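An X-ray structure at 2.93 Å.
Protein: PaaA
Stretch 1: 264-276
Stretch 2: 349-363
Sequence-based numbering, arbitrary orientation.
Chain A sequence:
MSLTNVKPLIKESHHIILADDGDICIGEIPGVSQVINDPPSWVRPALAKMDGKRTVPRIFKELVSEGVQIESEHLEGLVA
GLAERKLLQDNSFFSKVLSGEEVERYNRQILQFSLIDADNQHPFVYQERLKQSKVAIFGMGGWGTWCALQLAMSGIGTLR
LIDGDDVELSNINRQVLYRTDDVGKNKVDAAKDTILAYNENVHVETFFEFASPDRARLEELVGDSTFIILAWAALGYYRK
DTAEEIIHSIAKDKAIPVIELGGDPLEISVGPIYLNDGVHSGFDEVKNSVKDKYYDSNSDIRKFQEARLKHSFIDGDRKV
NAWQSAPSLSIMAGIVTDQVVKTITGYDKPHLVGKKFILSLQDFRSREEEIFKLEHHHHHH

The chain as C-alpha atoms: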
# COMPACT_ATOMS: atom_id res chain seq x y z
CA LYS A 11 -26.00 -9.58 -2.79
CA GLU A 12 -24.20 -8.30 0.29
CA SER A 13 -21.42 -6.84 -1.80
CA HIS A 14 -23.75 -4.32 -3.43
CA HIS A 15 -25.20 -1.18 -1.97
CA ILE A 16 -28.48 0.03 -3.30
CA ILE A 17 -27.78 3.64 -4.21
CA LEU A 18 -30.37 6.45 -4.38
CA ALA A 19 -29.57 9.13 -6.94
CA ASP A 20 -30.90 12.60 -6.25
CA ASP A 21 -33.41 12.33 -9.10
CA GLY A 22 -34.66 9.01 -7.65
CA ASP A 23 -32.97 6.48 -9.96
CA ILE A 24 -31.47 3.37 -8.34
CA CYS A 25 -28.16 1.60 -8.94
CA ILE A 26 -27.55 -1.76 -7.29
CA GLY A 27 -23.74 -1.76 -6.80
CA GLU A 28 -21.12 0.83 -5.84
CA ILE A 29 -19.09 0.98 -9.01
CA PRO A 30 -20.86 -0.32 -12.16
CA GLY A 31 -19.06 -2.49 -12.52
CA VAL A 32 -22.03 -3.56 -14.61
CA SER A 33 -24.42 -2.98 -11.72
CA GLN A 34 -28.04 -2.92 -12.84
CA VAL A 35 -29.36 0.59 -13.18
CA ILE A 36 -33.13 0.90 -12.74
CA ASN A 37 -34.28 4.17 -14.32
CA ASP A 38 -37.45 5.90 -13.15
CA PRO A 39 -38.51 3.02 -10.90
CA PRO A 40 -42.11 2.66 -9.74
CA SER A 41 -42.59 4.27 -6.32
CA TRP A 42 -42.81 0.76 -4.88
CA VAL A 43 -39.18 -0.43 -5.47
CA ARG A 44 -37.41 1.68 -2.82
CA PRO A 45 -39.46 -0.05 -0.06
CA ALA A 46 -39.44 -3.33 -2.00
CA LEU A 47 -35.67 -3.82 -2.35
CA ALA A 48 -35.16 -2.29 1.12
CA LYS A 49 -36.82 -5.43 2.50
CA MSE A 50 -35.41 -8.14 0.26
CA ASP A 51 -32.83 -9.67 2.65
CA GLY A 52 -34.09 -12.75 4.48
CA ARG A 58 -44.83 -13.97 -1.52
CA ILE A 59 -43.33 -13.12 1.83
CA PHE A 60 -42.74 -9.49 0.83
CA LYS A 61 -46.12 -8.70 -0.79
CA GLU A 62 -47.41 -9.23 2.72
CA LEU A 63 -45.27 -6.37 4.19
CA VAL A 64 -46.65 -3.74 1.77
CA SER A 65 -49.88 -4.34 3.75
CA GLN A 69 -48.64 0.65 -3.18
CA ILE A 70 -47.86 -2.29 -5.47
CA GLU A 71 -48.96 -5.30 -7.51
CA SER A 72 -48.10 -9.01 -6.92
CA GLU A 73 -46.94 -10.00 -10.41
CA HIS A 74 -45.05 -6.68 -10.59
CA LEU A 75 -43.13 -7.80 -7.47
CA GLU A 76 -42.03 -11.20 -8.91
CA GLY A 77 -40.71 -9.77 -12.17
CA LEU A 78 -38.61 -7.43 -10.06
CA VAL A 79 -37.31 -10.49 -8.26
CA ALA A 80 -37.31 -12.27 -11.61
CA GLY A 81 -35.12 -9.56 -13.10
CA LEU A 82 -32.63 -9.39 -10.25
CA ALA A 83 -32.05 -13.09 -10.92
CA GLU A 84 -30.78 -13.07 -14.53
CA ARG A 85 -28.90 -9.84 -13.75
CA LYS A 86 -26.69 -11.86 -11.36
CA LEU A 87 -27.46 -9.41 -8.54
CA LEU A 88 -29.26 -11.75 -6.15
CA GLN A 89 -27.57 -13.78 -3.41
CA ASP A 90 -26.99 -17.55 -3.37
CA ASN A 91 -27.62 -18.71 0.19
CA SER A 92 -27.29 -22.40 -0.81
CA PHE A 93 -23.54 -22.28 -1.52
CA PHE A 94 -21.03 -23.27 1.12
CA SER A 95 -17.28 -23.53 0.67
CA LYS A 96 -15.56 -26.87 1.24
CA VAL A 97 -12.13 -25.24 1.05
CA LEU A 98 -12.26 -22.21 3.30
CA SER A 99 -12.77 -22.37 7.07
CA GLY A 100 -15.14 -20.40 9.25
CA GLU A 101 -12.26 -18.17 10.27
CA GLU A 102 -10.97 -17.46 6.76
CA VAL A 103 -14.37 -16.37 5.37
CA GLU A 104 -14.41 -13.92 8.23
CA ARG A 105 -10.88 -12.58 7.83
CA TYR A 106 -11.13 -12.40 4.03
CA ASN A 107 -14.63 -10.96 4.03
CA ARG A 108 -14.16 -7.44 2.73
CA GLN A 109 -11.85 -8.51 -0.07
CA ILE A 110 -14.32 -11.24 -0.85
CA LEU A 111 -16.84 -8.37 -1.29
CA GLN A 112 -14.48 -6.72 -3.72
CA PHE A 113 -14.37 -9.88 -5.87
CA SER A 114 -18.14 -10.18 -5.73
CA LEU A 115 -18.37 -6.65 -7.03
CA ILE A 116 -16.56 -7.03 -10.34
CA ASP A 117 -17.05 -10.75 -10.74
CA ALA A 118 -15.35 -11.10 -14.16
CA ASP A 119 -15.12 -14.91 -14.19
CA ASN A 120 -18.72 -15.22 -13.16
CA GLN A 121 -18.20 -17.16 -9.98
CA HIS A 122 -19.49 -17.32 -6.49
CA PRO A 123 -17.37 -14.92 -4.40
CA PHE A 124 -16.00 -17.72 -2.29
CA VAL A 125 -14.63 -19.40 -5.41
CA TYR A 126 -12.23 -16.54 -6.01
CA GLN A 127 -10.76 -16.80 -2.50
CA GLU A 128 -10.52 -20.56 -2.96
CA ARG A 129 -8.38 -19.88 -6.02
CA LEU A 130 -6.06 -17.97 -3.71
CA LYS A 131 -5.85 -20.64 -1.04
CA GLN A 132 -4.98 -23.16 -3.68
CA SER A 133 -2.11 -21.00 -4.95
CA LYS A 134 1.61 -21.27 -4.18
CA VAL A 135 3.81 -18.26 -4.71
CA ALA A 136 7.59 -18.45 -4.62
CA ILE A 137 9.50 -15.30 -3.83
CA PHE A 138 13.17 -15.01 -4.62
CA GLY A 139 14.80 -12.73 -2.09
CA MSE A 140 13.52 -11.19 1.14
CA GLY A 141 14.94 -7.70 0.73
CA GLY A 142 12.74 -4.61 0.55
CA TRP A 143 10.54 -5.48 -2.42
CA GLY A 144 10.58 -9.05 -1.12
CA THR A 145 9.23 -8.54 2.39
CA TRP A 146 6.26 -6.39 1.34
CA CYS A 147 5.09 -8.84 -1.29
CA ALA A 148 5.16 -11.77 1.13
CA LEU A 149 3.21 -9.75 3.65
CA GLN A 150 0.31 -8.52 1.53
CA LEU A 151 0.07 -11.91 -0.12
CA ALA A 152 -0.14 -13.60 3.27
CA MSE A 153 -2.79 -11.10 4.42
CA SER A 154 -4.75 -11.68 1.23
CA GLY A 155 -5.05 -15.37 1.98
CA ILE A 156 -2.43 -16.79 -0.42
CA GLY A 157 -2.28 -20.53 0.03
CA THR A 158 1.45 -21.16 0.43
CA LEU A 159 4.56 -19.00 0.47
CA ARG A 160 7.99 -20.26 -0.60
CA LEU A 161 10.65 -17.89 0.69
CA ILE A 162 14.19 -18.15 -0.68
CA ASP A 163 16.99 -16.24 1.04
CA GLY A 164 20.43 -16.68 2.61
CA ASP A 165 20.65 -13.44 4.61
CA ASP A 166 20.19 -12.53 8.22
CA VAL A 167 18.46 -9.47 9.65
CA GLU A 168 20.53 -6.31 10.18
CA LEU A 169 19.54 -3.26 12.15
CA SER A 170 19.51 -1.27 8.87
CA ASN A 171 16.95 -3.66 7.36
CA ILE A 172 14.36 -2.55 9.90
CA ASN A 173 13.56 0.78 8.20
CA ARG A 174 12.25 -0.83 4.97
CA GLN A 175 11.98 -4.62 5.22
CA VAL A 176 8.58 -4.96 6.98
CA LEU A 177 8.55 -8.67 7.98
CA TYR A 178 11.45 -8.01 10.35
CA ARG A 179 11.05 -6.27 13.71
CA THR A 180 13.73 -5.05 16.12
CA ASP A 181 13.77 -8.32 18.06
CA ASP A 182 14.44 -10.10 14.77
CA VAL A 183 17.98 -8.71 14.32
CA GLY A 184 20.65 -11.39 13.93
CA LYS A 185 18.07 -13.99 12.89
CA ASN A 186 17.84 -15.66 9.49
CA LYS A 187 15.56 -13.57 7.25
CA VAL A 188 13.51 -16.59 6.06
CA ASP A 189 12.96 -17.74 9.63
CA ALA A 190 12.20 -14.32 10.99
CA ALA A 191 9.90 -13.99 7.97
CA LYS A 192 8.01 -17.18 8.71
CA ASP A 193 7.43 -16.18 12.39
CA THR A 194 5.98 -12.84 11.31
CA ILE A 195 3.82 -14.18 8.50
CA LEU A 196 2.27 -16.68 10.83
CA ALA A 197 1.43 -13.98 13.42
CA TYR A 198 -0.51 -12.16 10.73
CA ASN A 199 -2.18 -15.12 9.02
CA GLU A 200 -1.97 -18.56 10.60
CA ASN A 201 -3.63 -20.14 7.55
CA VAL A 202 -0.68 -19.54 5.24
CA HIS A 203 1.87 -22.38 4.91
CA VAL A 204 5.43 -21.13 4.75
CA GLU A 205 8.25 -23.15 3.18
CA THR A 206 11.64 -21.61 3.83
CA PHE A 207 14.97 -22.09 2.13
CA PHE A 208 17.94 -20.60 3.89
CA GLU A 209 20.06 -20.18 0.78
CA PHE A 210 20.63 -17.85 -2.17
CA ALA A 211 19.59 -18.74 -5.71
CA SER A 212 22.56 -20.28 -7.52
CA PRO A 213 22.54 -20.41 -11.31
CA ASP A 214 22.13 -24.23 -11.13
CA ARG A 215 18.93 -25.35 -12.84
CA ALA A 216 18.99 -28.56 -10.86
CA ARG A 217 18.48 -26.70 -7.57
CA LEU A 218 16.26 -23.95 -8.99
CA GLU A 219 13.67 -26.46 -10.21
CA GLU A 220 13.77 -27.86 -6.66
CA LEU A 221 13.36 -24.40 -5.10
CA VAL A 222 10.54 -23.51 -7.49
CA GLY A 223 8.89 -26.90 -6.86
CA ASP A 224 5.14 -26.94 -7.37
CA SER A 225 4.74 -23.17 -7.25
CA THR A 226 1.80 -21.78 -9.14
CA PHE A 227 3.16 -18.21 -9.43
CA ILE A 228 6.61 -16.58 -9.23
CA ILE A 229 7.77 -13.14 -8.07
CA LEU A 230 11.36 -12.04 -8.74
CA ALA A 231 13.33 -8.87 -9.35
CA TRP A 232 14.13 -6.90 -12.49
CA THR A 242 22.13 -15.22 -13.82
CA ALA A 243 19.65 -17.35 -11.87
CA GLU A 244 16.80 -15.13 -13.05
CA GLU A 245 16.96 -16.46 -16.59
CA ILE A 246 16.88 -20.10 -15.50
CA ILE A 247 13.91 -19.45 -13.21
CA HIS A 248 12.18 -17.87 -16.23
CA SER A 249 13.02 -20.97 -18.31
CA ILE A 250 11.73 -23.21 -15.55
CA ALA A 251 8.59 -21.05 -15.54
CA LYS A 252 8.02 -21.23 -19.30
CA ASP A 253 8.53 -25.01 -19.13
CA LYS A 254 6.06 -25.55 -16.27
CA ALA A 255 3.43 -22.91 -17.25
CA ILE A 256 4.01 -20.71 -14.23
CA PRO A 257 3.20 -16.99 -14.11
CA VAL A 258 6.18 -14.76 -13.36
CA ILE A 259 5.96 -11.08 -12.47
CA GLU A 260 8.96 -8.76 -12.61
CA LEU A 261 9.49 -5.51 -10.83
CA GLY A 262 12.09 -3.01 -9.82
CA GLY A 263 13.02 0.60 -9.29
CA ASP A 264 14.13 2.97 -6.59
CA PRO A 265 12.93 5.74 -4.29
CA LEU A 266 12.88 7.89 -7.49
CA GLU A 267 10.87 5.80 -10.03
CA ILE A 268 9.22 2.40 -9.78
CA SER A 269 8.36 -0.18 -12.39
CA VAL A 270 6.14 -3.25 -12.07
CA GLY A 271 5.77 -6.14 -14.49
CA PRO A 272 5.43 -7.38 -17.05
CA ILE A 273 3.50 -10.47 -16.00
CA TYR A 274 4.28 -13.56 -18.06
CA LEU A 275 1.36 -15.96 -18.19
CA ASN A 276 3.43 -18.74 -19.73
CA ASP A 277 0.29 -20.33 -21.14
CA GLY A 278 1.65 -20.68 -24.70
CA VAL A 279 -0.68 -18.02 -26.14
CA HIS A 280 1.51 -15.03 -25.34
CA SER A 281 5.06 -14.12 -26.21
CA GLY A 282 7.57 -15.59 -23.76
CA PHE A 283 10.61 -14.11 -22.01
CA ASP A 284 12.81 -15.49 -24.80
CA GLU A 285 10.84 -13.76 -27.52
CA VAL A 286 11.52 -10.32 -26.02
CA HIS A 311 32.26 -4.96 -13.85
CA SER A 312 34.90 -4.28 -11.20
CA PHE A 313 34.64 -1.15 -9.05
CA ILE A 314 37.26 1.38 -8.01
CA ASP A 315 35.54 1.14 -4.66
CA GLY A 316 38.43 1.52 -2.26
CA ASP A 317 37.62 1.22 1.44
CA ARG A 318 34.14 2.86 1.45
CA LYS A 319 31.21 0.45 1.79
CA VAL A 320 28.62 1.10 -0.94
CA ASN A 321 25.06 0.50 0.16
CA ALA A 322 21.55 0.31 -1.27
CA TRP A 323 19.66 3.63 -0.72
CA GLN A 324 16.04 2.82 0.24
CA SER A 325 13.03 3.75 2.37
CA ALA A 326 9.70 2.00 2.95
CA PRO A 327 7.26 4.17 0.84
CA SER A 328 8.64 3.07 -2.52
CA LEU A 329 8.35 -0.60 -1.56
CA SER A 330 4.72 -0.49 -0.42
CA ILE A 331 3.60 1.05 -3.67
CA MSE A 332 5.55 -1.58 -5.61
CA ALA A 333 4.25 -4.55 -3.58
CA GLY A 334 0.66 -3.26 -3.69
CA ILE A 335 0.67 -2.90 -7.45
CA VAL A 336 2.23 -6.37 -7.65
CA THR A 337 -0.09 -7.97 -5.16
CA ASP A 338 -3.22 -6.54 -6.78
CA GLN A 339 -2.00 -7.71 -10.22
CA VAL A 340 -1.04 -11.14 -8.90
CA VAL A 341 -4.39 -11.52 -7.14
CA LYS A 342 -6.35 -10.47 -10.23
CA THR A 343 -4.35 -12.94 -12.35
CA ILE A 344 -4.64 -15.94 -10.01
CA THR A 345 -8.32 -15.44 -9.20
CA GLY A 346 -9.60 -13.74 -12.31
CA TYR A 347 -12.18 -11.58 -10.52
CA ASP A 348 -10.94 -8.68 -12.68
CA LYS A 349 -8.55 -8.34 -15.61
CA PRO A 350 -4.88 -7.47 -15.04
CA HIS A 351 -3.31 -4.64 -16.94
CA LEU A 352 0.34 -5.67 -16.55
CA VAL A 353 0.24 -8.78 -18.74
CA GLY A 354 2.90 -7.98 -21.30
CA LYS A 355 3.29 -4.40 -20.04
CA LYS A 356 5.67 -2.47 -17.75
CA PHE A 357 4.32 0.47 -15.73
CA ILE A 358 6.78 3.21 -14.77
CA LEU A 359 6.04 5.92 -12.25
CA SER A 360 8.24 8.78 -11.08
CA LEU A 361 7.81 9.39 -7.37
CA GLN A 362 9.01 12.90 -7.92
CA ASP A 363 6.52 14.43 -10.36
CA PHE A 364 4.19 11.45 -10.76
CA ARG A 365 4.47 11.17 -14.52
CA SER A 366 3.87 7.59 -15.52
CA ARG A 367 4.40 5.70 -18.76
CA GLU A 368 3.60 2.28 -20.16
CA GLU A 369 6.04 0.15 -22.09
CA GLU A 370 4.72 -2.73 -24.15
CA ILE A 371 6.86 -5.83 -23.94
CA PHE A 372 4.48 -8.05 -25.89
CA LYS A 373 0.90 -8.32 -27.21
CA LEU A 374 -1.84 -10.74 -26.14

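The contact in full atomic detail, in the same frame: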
# COMPACT_ATOMS: atom_id res chain seq x y z
N ASP A 264 13.54 2.36 -7.76
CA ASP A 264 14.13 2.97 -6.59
C ASP A 264 13.23 4.05 -6.01
O ASP A 264 12.17 4.37 -6.56
CB ASP A 264 15.49 3.54 -6.97
CG ASP A 264 15.42 4.37 -8.24
OD1 ASP A 264 14.58 5.28 -8.32
OD2 ASP A 264 16.20 4.07 -9.17
N PRO A 265 13.62 4.60 -4.86
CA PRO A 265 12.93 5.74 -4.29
C PRO A 265 12.57 6.84 -5.29
O PRO A 265 11.77 7.69 -4.92
CB PRO A 265 13.93 6.25 -3.26
CG PRO A 265 14.55 4.96 -2.74
CD PRO A 265 14.62 4.03 -3.94
N LEU A 266 13.16 6.85 -6.49
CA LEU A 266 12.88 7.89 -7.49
C LEU A 266 11.82 7.50 -8.56
O LEU A 266 10.92 8.29 -8.85
CB LEU A 266 14.18 8.31 -8.17
CG LEU A 266 15.18 9.08 -7.29
CD1 LEU A 266 16.42 9.46 -8.08
CD2 LEU A 266 14.57 10.35 -6.68
N GLU A 267 11.91 6.30 -9.11
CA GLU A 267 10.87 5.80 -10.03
C GLU A 267 10.72 4.29 -9.88
O GLU A 267 11.70 3.58 -9.67
CB GLU A 267 11.18 6.09 -11.50
CG GLU A 267 12.27 5.19 -12.03
CD GLU A 267 12.27 5.06 -13.53
OE1 GLU A 267 11.46 5.76 -14.18
OE2 GLU A 267 13.05 4.22 -14.05
N ILE A 268 9.50 3.80 -10.01
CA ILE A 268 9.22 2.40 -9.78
C ILE A 268 8.72 1.81 -11.07
O ILE A 268 8.12 2.52 -11.87
CB ILE A 268 8.14 2.20 -8.71
CG1 ILE A 268 6.86 2.89 -9.17
CG2 ILE A 268 8.56 2.77 -7.37
CD1 ILE A 268 5.68 2.62 -8.28
N SER A 269 8.93 0.51 -11.25
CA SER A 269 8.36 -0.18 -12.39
C SER A 269 7.80 -1.51 -11.88
O SER A 269 8.31 -2.07 -10.93
CB SER A 269 9.40 -0.38 -13.50
OG SER A 269 10.29 -1.45 -13.21
N VAL A 270 6.69 -1.96 -12.45
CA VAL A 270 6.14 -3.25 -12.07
C VAL A 270 5.61 -4.07 -13.24
O VAL A 270 4.81 -3.59 -14.05
CB VAL A 270 5.04 -3.11 -11.00
CG1 VAL A 270 4.36 -4.44 -10.75
CG2 VAL A 270 5.65 -2.59 -9.71
N GLY A 271 6.11 -5.30 -13.36
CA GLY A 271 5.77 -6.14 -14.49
C GLY A 271 6.87 -6.06 -15.51
O GLY A 271 7.87 -5.37 -15.29
N PRO A 272 6.68 -6.73 -16.65
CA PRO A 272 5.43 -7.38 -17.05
C PRO A 272 5.12 -8.68 -16.33
O PRO A 272 6.01 -9.27 -15.72
CB PRO A 272 5.65 -7.65 -18.54
CG PRO A 272 7.11 -7.84 -18.65
CD PRO A 272 7.74 -6.91 -17.65
N ILE A 273 3.86 -9.12 -16.40
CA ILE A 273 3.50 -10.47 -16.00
C ILE A 273 3.60 -11.38 -17.20
O ILE A 273 3.10 -11.04 -18.27
CB ILE A 273 2.07 -10.56 -15.48
CG1 ILE A 273 1.87 -9.65 -14.27
CG2 ILE A 273 1.71 -12.01 -15.17
CD1 ILE A 273 0.40 -9.42 -13.94
N TYR A 274 4.21 -12.55 -17.01
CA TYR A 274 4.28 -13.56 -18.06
C TYR A 274 3.35 -14.73 -17.73
O TYR A 274 3.54 -15.43 -16.74
CB TYR A 274 5.70 -14.08 -18.23
CG TYR A 274 6.74 -13.04 -18.61
CD1 TYR A 274 7.06 -12.80 -19.94
CD2 TYR A 274 7.42 -12.35 -17.63
CE1 TYR A 274 8.02 -11.87 -20.28
CE2 TYR A 274 8.39 -11.43 -17.96
CZ TYR A 274 8.69 -11.19 -19.29
OH TYR A 274 9.66 -10.25 -19.60
N LEU A 275 2.31 -14.92 -18.52
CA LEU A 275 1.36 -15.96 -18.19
C LEU A 275 1.92 -17.34 -18.41
O LEU A 275 1.56 -18.28 -17.70
CB LEU A 275 0.08 -15.75 -18.99
CG LEU A 275 -0.94 -14.81 -18.36
CD1 LEU A 275 -0.35 -13.94 -17.25
CD2 LEU A 275 -1.59 -13.97 -19.46
N ASN A 276 2.80 -17.47 -19.40
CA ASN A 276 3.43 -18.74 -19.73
C ASN A 276 2.39 -19.80 -20.00
O ASN A 276 2.52 -20.95 -19.55
CB ASN A 276 4.35 -19.18 -18.59
CG ASN A 276 5.58 -18.35 -18.50
OD1 ASN A 276 5.97 -17.70 -19.46
ND2 ASN A 276 6.13 -18.25 -17.31
N LYS A 349 -9.65 -8.15 -14.67
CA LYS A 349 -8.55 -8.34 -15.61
C LYS A 349 -7.28 -7.55 -15.24
O LYS A 349 -7.34 -6.42 -14.78
CB LYS A 349 -9.05 -7.99 -17.01
CG LYS A 349 -10.28 -8.87 -17.38
CD LYS A 349 -10.08 -10.34 -16.88
CE LYS A 349 -11.16 -11.35 -17.34
NZ LYS A 349 -10.91 -12.76 -16.82
N PRO A 350 -6.10 -8.17 -15.42
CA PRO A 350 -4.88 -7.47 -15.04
C PRO A 350 -4.27 -6.72 -16.19
O PRO A 350 -4.11 -7.26 -17.29
CB PRO A 350 -3.94 -8.60 -14.59
CG PRO A 350 -4.44 -9.83 -15.30
CD PRO A 350 -5.81 -9.53 -15.92
N HIS A 351 -3.97 -5.46 -15.95
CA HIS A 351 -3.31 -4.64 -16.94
C HIS A 351 -1.93 -5.16 -17.34
O HIS A 351 -1.62 -5.29 -18.53
CB HIS A 351 -3.17 -3.23 -16.41
CG HIS A 351 -3.07 -2.20 -17.48
ND1 HIS A 351 -3.97 -2.13 -18.52
CD2 HIS A 351 -2.16 -1.23 -17.70
CE1 HIS A 351 -3.63 -1.14 -19.32
NE2 HIS A 351 -2.53 -0.58 -18.85
N LEU A 352 -1.10 -5.49 -16.34
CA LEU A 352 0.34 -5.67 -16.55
C LEU A 352 0.79 -6.86 -17.40
O LEU A 352 1.98 -7.01 -17.66
CB LEU A 352 1.02 -5.77 -15.19
CG LEU A 352 1.70 -4.47 -14.81
CD1 LEU A 352 0.75 -3.34 -15.10
CD2 LEU A 352 2.10 -4.48 -13.34
N VAL A 353 -0.14 -7.68 -17.87
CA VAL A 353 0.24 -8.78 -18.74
C VAL A 353 0.90 -8.20 -19.99
O VAL A 353 0.27 -7.49 -20.77
CB VAL A 353 -0.95 -9.66 -19.14
CG1 VAL A 353 -0.52 -10.63 -20.21
CG2 VAL A 353 -1.47 -10.42 -17.92
N GLY A 354 2.19 -8.47 -20.15
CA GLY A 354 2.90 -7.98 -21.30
C GLY A 354 3.23 -6.50 -21.26
O GLY A 354 3.75 -5.98 -22.25
N LYS A 355 2.95 -5.82 -20.15
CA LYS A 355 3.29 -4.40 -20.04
C LYS A 355 4.12 -4.01 -18.79
O LYS A 355 4.06 -4.66 -17.76
CB LYS A 355 2.02 -3.56 -20.06
CG LYS A 355 1.17 -3.72 -21.29
CD LYS A 355 0.02 -2.72 -21.29
CE LYS A 355 -0.92 -2.99 -22.44
NZ LYS A 355 -1.61 -4.29 -22.28
N LYS A 356 4.88 -2.92 -18.89
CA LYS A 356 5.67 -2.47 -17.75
C LYS A 356 5.29 -1.05 -17.39
O LYS A 356 5.43 -0.15 -18.22
CB LYS A 356 7.16 -2.55 -18.08
CG LYS A 356 8.11 -2.27 -16.93
CD LYS A 356 9.55 -2.40 -17.37
CE LYS A 356 10.52 -1.84 -16.32
NZ LYS A 356 11.91 -1.65 -16.86
N PHE A 357 4.85 -0.83 -16.15
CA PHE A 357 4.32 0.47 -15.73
C PHE A 357 5.38 1.21 -14.93
O PHE A 357 5.95 0.66 -13.99
CB PHE A 357 3.04 0.27 -14.91
CG PHE A 357 2.46 1.53 -14.36
CD1 PHE A 357 1.89 2.48 -15.20
CD2 PHE A 357 2.46 1.76 -12.99
CE1 PHE A 357 1.34 3.66 -14.68
CE2 PHE A 357 1.91 2.93 -12.46
CZ PHE A 357 1.35 3.89 -13.31
N ILE A 358 5.70 2.43 -15.37
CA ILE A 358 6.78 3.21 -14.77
C ILE A 358 6.28 4.52 -14.20
O ILE A 358 5.69 5.32 -14.90
CB ILE A 358 7.88 3.52 -15.81
CG1 ILE A 358 8.35 2.22 -16.48
CG2 ILE A 358 9.04 4.23 -15.16
CD1 ILE A 358 9.26 2.45 -17.63
N LEU A 359 6.56 4.75 -12.92
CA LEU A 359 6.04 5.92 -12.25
C LEU A 359 7.11 6.65 -11.47
O LEU A 359 7.70 6.09 -10.55
CB LEU A 359 4.89 5.52 -11.32
CG LEU A 359 4.47 6.62 -10.34
CD1 LEU A 359 3.78 7.74 -11.08
CD2 LEU A 359 3.60 6.06 -9.22
N SER A 360 7.35 7.91 -11.84
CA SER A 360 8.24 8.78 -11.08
C SER A 360 7.59 9.09 -9.75
O SER A 360 6.41 9.38 -9.70
CB SER A 360 8.54 10.07 -11.84
OG SER A 360 9.21 11.00 -11.01
N LEU A 361 8.35 9.00 -8.67
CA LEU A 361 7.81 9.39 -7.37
C LEU A 361 8.16 10.83 -7.08
O LEU A 361 7.96 11.31 -5.97
CB LEU A 361 8.31 8.45 -6.28
CG LEU A 361 7.69 7.10 -6.60
CD1 LEU A 361 7.95 6.07 -5.51
CD2 LEU A 361 6.20 7.30 -6.80
N GLN A 362 8.71 11.50 -8.07
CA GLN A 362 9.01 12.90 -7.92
C GLN A 362 7.90 13.78 -8.46
O GLN A 362 7.33 14.59 -7.71
CB GLN A 362 10.31 13.22 -8.59
CG GLN A 362 11.45 12.56 -7.87
CD GLN A 362 12.77 12.85 -8.52
OE1 GLN A 362 13.45 13.80 -8.16
NE2 GLN A 362 13.13 12.03 -9.50
N ASP A 363 7.56 13.59 -9.73
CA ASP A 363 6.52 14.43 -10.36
C ASP A 363 5.34 13.60 -10.85
O ASP A 363 4.44 14.13 -11.51
CB ASP A 363 7.11 15.23 -11.52
CG ASP A 363 7.80 14.36 -12.57
OD1 ASP A 363 7.32 13.22 -12.83
OD2 ASP A 363 8.84 14.81 -13.13

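Two antiparallel strands, 267-274 and 355-360, form the middle of this contact, and the turn and loops at their ends extend it. The three residues of the first stretch with the most surface covered by the opposite stretch, Ile268, Ile273 and Leu266, all join backbone pairing to side-chain packing, in different settings: the regular ladder, the turn and the strand's entrance.

Ile268 sits in the regular part of the ladder. It faces Leu359 in a hydrogen-bonded pair, and both backbone bonds are made: Ile268 N to Leu359 O at 3.0 Å and Leu359 N to Ile268 O at 2.9 Å. The pairing places both side chains on the same face of the sheet, where Ile268 CG1 lies 3.9 Å from Leu359 CB and Ile268 CG2 reaches Leu361 CD1 at 3.8 Å. Val270 and Phe357 repeat the pattern on that face, with Val270 N to Phe357 O at 3.1 Å and a weak return bond from Phe357 N to Val270 O at 3.5 Å. Between the two pairs, Ser269 and Ile358 turn to the other face, and Ser269 CA approaches Phe357 O at 3.0 Å in a CA-H...O contact.

The lengthened return bond precedes a break in the ladder. Gly271 has phi 98°, and a CB there would fall 2.9 Å from Lys355 O, so the site has no room for a side chain; its backbone angles alone also call for glycine. A cis peptide leads into Pro272, which has no amide hydrogen to donate, yet its CA still comes 3.1 Å from Lys355 O.

Ile273 re-establishes the backbone pairing, now against a turn. The type II turn from Leu352 to Lys355 presents Leu352 O to Ile273 N at 3.1 Å, the same oxygen that accepts Lys355 N at 2.9 Å, while Gly354 N gives a weak bond to Ile273 O at 3.3 Å. The positive phi of Gly354, 75°, suits its place in the turn. The Ile273 side chain points toward the second stretch, with CD1 3.9 Å from Leu352 CB and CB 4.3 Å from Val353 CG2. Beyond it, Leu275 CD2 packs 3.6 Å from Val353 CG1.

Leu266 holds the other end. Its CA-to-CB bond points away overall, but the side chain's end comes nearer and spreads alongside Gln362. Its backbone does the pairing: Leu361 N to Leu266 O is 2.7 Å and nearly straight at 174°. Asp264 braces the approach to the strand, its OD1 accepting Glu267 N at 3.0 Å. On the second stretch, Ser360, the partner of Glu267, accepts Gln362 N at its OG, at 3.0 Å, tying down the chain just after the second strand.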